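Local coordinates for Dye type peroxidase A (Streptomyces lividans 1326, PDB 6GZW), which belongs to the haem-containing dye-decolourising peroxidases and probably uses hydrogen peroxide to oxidise dyes and other substrates, at residues Val84-Gly89 with Glu368-Arg373; Phe162-Gly167 with Thr174-Met179. All coordinates share one frame; numbering follows the deposited sequence.

Contact 1 (Val84-Gly89 with Glu368-Arg373)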
loop_
_atom_site.group_PDB
_atom_site.type_symbol
_atom_site.label_atom_id
_atom_site.label_comp_id
_atom_site.label_asym_id
_atom_site.label_seq_id
_atom_site.Cartn_x
_atom_site.Cartn_y
_atom_site.Cartn_z
ATOM N N VAL A 84 5.413 10.831 -12.427
ATOM C CA VAL A 84 4.109 11.478 -12.476
ATOM C C VAL A 84 3.741 11.661 -13.950
ATOM O O VAL A 84 4.544 12.189 -14.719
ATOM C CB VAL A 84 4.117 12.858 -11.773
ATOM C CG1 VAL A 84 2.687 13.369 -11.625
ATOM C CG2 VAL A 84 4.782 12.748 -10.419
ATOM N N THR A 85 2.540 11.232 -14.308
ATOM C CA THR A 85 2.030 11.251 -15.677
ATOM C C THR A 85 0.640 11.857 -15.715
ATOM O O THR A 85 -0.182 11.579 -14.831
ATOM C CB THR A 85 1.863 9.797 -16.165
ATOM O OG1 THR A 85 3.019 9.044 -15.806
ATOM C CG2 THR A 85 1.619 9.758 -17.634
ATOM N N PHE A 86 0.356 12.652 -16.746
ATOM C CA PHE A 86 -0.870 13.429 -16.836
ATOM C C PHE A 86 -1.685 13.110 -18.086
ATOM O O PHE A 86 -1.107 13.049 -19.195
ATOM C CB PHE A 86 -0.522 14.926 -16.870
ATOM C CG PHE A 86 0.326 15.400 -15.698
ATOM C CD1 PHE A 86 -0.261 15.669 -14.451
ATOM C CD2 PHE A 86 1.712 15.522 -15.813
ATOM C CE1 PHE A 86 0.494 16.077 -13.386
ATOM C CE2 PHE A 86 2.489 15.929 -14.726
ATOM C CZ PHE A 86 1.871 16.206 -13.505
ATOM N N GLY A 87 -3.015 13.022 -17.944
ATOM C CA GLY A 87 -3.912 12.846 -19.093
ATOM C C GLY A 87 -5.183 13.671 -19.012
ATOM O O GLY A 87 -5.527 14.201 -17.950
ATOM N N PHE A 88 -5.868 13.771 -20.154
ATOM C CA PHE A 88 -7.118 14.499 -20.313
ATOM C C PHE A 88 -8.225 13.552 -20.776
ATOM O O PHE A 88 -8.014 12.761 -21.719
ATOM C CB PHE A 88 -6.962 15.624 -21.361
ATOM C CG PHE A 88 -5.859 16.575 -21.061
ATOM C CD1 PHE A 88 -4.544 16.263 -21.383
ATOM C CD2 PHE A 88 -6.115 17.765 -20.397
ATOM C CE1 PHE A 88 -3.502 17.118 -21.074
ATOM C CE2 PHE A 88 -5.087 18.621 -20.086
ATOM C CZ PHE A 88 -3.780 18.309 -20.418
ATOM N N GLY A 89 -9.398 13.640 -20.163
ATOM C CA GLY A 89 -10.535 12.795 -20.509
ATOM C C GLY A 89 -11.400 13.495 -21.551
ATOM O O GLY A 89 -11.245 14.705 -21.784
ATOM N N GLU A 368 9.065 23.886 -20.651
ATOM C CA GLU A 368 7.658 23.694 -20.996
ATOM C C GLU A 368 6.928 22.977 -19.878
ATOM O O GLU A 368 7.543 22.399 -18.981
ATOM C CB GLU A 368 7.482 22.791 -22.217
ATOM C CG GLU A 368 8.148 23.208 -23.502
ATOM C CD GLU A 368 7.737 22.295 -24.647
ATOM O OE1 GLU A 368 7.490 21.073 -24.406
ATOM O OE2 GLU A 368 7.619 22.813 -25.782
ATOM N N TYR A 369 5.605 23.015 -20.000
ATOM C CA TYR A 369 4.705 22.207 -19.178
ATOM C C TYR A 369 3.952 21.176 -20.032
ATOM O O TYR A 369 3.769 21.339 -21.251
ATOM C CB TYR A 369 3.732 23.087 -18.367
ATOM C CG TYR A 369 2.694 23.893 -19.123
ATOM C CD1 TYR A 369 2.966 25.205 -19.561
ATOM C CD2 TYR A 369 1.420 23.395 -19.348
ATOM C CE1 TYR A 369 1.992 25.964 -20.223
ATOM C CE2 TYR A 369 0.442 24.138 -20.011
ATOM C CZ TYR A 369 0.719 25.430 -20.449
ATOM O OH TYR A 369 -0.266 26.150 -21.110
ATOM N N VAL A 370 3.484 20.121 -19.362
ATOM C CA VAL A 370 2.755 19.043 -20.023
ATOM C C VAL A 370 1.410 19.571 -20.531
ATOM O O VAL A 370 0.663 20.216 -19.787
ATOM C CB VAL A 370 2.548 17.843 -19.060
ATOM C CG1 VAL A 370 1.694 16.769 -19.731
ATOM C CG2 VAL A 370 3.902 17.293 -18.627
ATOM N N GLY A 371 1.104 19.307 -21.802
ATOM C CA GLY A 371 -0.149 19.748 -22.401
ATOM C C GLY A 371 -0.130 21.183 -22.916
ATOM O O GLY A 371 -1.175 21.736 -23.240
ATOM N N GLN A 372 1.057 21.757 -23.025
ATOM C CA GLN A 372 1.184 23.167 -23.402
ATOM C C GLN A 372 0.670 23.461 -24.798
ATOM O O GLN A 372 0.008 24.483 -24.999
ATOM C CB GLN A 372 2.616 23.623 -23.279
ATOM C CG GLN A 372 2.789 25.101 -23.615
ATOM C CD GLN A 372 4.034 25.692 -23.027
ATOM O OE1 GLN A 372 4.813 25.032 -22.330
ATOM N NE2 GLN A 372 4.236 26.987 -23.315
ATOM N N ARG A 373 0.916 22.551 -25.752
ATOM C CA ARG A 373 0.349 22.744 -27.099
ATOM C C ARG A 373 -1.173 22.726 -27.152
ATOM O O ARG A 373 -1.774 23.378 -28.008
ATOM C CB ARG A 373 0.902 21.707 -28.079
ATOM C CG ARG A 373 2.351 21.902 -28.434
ATOM C CD ARG A 373 2.571 23.181 -29.234
ATOM N NE ARG A 373 2.775 24.372 -28.396
ATOM C CZ ARG A 373 3.894 24.662 -27.721
ATOM N NH1 ARG A 373 4.948 23.841 -27.743
ATOM N NH2 ARG A 373 3.957 25.783 -26.990
#
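Phe86 and Val370 meet where the C-terminal tail turns back over strand 83-89, an inner strand of the antiparallel sheet in this Dyp-type peroxidase, whose ferredoxin-like halves belong to the dimeric alpha/beta barrel clan. The tail makes a type II beta turn from Tyr369 to Gln372, with Gly371 as N-cap of the short helix 372-375. No hydrogen bond links 84-89 with 368-373, and what joins them is apolar packing.

The close side is built from two aromatic rings and the turn. Phe86 and Val370 cross at about a right angle: CG2 of Val370 lies 4.0 Å from Phe86 CD2, approaching the ring obliquely, while Val370 CG1 comes 4.1 Å from Phe86 CB. With CG1 anti to the backbone N (chi1 176°), both valine methyls reach the phenylalanine. Two residues on, Phe88 puts CZ 4.4 Å from Gly371 CA. A beta carbon on Gly371 would clash with that CZ, and the positive phi of 84° would also jam it against the preceding carbonyl. Phe88 packs edge-to-face with Phe92 and touches Leu374 and Leu375 of the C-terminal helix, while Ser54 of helix 43-61 hydrogen-bonds the backbone N of Val370.

The far side of the turn is looser and polar. Arg373 is exposed, and its NH1 is salt-bridged to OE2 of Glu368 at 3.5 Å, with a weak hydrogen bond; its NH2 has a second carboxylate in Glu376. Gln372, partly exposed, ties the turn to itself. Its CB sits 3.7 Å above the plane of the Tyr369 ring, over the centre, and its amide oxygen OE1 accepts a nearly straight bond (167°) from Tyr369 N at 3.2 Å.

Contact 2 (Phe162-Gly167 with Thr174-Met179)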
loop_
_atom_site.group_PDB
_atom_site.type_symbol
_atom_site.label_atom_id
_atom_site.label_comp_id
_atom_site.label_asym_id
_atom_site.label_seq_id
_atom_site.Cartn_x
_atom_site.Cartn_y
_atom_site.Cartn_z
ATOM N N PHE A 162 -0.215 -1.411 -5.643
ATOM C CA PHE A 162 1.070 -1.909 -5.263
ATOM C C PHE A 162 1.550 -2.995 -6.228
ATOM O O PHE A 162 0.760 -3.634 -6.958
ATOM C CB PHE A 162 1.073 -2.438 -3.834
ATOM C CG PHE A 162 0.030 -3.488 -3.572
ATOM C CD1 PHE A 162 0.277 -4.812 -3.870
ATOM C CD2 PHE A 162 -1.233 -3.140 -3.054
ATOM C CE1 PHE A 162 -0.672 -5.780 -3.641
ATOM C CE2 PHE A 162 -2.198 -4.122 -2.817
ATOM C CZ PHE A 162 -1.917 -5.445 -3.137
ATOM N N ASN A 163 2.864 -3.202 -6.178
ATOM C CA ASN A 163 3.522 -4.285 -6.908
ATOM C C ASN A 163 4.666 -4.813 -6.041
ATOM O O ASN A 163 4.946 -4.311 -4.923
ATOM C CB ASN A 163 4.086 -3.784 -8.253
ATOM C CG ASN A 163 3.036 -3.560 -9.318
ATOM O OD1 ASN A 163 2.258 -4.463 -9.641
ATOM N ND2 ASN A 163 3.008 -2.344 -9.885
ATOM N N ARG A 164 5.336 -5.830 -6.559
ATOM C CA ARG A 164 6.571 -6.305 -5.988
ATOM C C ARG A 164 7.595 -5.170 -5.760
ATOM O O ARG A 164 7.721 -4.262 -6.586
ATOM C CB ARG A 164 7.167 -7.367 -6.936
ATOM C CG ARG A 164 8.525 -7.881 -6.517
ATOM C CD ARG A 164 8.999 -8.944 -7.491
ATOM N NE ARG A 164 8.160 -10.138 -7.463
ATOM C CZ ARG A 164 8.098 -11.047 -8.426
ATOM N NH1 ARG A 164 8.876 -10.929 -9.490
ATOM N NH2 ARG A 164 7.263 -12.082 -8.315
ATOM N N SER A 165 8.270 -5.196 -4.601
ATOM C CA SER A 165 9.424 -4.302 -4.291
ATOM C C SER A 165 10.685 -4.735 -5.054
ATOM O O SER A 165 10.913 -5.935 -5.299
ATOM C CB SER A 165 9.737 -4.282 -2.775
ATOM O OG SER A 165 10.820 -3.432 -2.373
ATOM N N PRO A 166 11.532 -3.768 -5.411
ATOM C CA PRO A 166 12.909 -4.117 -5.804
ATOM C C PRO A 166 13.581 -4.935 -4.718
ATOM O O PRO A 166 13.356 -4.676 -3.534
ATOM C CB PRO A 166 13.579 -2.736 -5.929
ATOM C CG PRO A 166 12.459 -1.823 -6.298
ATOM C CD PRO A 166 11.369 -2.306 -5.368
ATOM N N GLY A 167 14.331 -5.967 -5.106
ATOM C CA GLY A 167 15.057 -6.810 -4.148
ATOM C C GLY A 167 14.278 -7.951 -3.508
ATOM O O GLY A 167 14.854 -8.756 -2.794
ATOM N N THR A 174 9.897 -11.311 -14.000
ATOM C CA THR A 174 8.564 -10.807 -14.329
ATOM C C THR A 174 7.655 -10.777 -13.086
ATOM O O THR A 174 7.716 -11.657 -12.258
ATOM C CB THR A 174 7.921 -11.664 -15.433
ATOM O OG1 THR A 174 8.828 -11.738 -16.550
ATOM C CG2 THR A 174 6.598 -11.083 -15.892
ATOM N N ALA A 175 6.816 -9.756 -13.018
ATOM C CA ALA A 175 5.881 -9.549 -11.908
ATOM C C ALA A 175 4.837 -10.666 -11.801
ATOM O O ALA A 175 4.628 -11.422 -12.734
ATOM C CB ALA A 175 5.184 -8.212 -12.108
ATOM N N ARG A 176 4.191 -10.758 -10.653
ATOM C CA ARG A 176 3.005 -11.556 -10.468
ATOM C C ARG A 176 1.829 -10.668 -10.112
ATOM O O ARG A 176 2.007 -9.507 -9.678
ATOM C CB ARG A 176 3.230 -12.621 -9.398
ATOM C CG ARG A 176 4.168 -13.726 -9.864
ATOM C CD ARG A 176 4.333 -14.836 -8.832
ATOM N NE ARG A 176 5.306 -15.807 -9.320
ATOM C CZ ARG A 176 5.012 -16.863 -10.069
ATOM N NH1 ARG A 176 3.755 -17.208 -10.330
ATOM N NH2 ARG A 176 5.999 -17.649 -10.480
ATOM N N ASN A 177 0.619 -11.215 -10.252
ATOM C CA ASN A 177 -0.618 -10.541 -9.861
ATOM C C ASN A 177 -1.273 -11.337 -8.702
ATOM O O ASN A 177 -0.734 -12.364 -8.247
ATOM C CB ASN A 177 -1.529 -10.340 -11.071
ATOM C CG ASN A 177 -1.982 -11.653 -11.667
ATOM O OD1 ASN A 177 -2.147 -12.625 -10.933
ATOM N ND2 ASN A 177 -2.178 -11.698 -12.991
ATOM N N LEU A 178 -2.434 -10.884 -8.236
ATOM C CA LEU A 178 -3.032 -11.491 -7.043
ATOM C C LEU A 178 -3.760 -12.806 -7.359
ATOM O O LEU A 178 -4.201 -13.491 -6.460
ATOM C CB LEU A 178 -3.938 -10.492 -6.345
ATOM C CG LEU A 178 -3.310 -9.164 -5.837
ATOM C CD1 LEU A 178 -4.357 -8.395 -5.028
ATOM C CD2 LEU A 178 -2.077 -9.501 -5.032
ATOM N N MET A 179 -3.885 -13.169 -8.629
ATOM C CA MET A 179 -4.252 -14.549 -8.995
ATOM C C MET A 179 -3.048 -15.502 -8.969
ATOM O O MET A 179 -3.204 -16.726 -9.219
ATOM C CB MET A 179 -4.942 -14.544 -10.378
ATOM C CG MET A 179 -6.413 -14.138 -10.291
ATOM S SD MET A 179 -7.105 -13.913 -11.934
ATOM C CE MET A 179 -8.817 -14.184 -11.557
HETATM O O HOH W 1 3.738 -7.064 -8.901
HETATM O O HOH W 2 1.398 -6.824 -8.521
#
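Thr174 offers its carbonyl O to Arg164 NH1 in a weak, bent hydrogen bond (3.1 Å, 132°), the first link between two halves of an irregular loop beside the haem pocket; its hydroxyl goes to Glu263. The Arg164 chain runs straight out to CD, then bends at chi3 (-65°), which lays its guanidinium along the opposing backbone. Ala175 CA and Arg176 N therefore lie over one of its faces, and that buried N has no hydrogen-bond partner in the model. Arg176 then passes its CG 3.8 Å from Arg164 NH2, the two guanidinium planes 50° apart. One carboxylate, Asp76 of the second subunit, salt-bridges both, which probably offsets the closeness of the like charges; Arg176 NH1 also binds Gly180 O. Cutting Arg164 back to an alanine would probably leave Thr174 O without this donor and Asp76 of the second subunit with one cationic mate fewer. Arg176 O and Asn163 OD1 lie within hydrogen-bonding reach of the same two waters, one of which accepts from Arg164 N at 3.1 Å. Asn177 and Met179 touch the haem, so the segment forms part of its pocket wall. Between them Leu178 turns the other way, bringing CD2 to the edge of the Phe162 ring, 4.2 Å from CE1. That ring packs on Ser305 and His307 of strand 300-310, Leu178 meets Met228 of strand 219-228, and helix 135-149 of the second subunit covers this corner through Ala135 and Phe139.

How the contacts relate
From the N terminus the chain passes strand 29-37 and helix 43-61 before strand 83-89, which holds the first half of contact 1 and whose partner arrives only 279 residues later. Contact 2 falls within that long excursion: after strand 153-162 the chain enters 162-167, and seven residues on 174-179 closes a short local loop. The two loops nest and do not cross. Contact 1 ties the C-terminal tail to an inner strand of the sheet on one side of the chain's centre; contact 2, on the opposite side, ties the loop beyond an outermost strand to the haem pocket and the subunit interface. The centres of contact 1 and contact 2 lie about 28 Å apart, and the two do not touch.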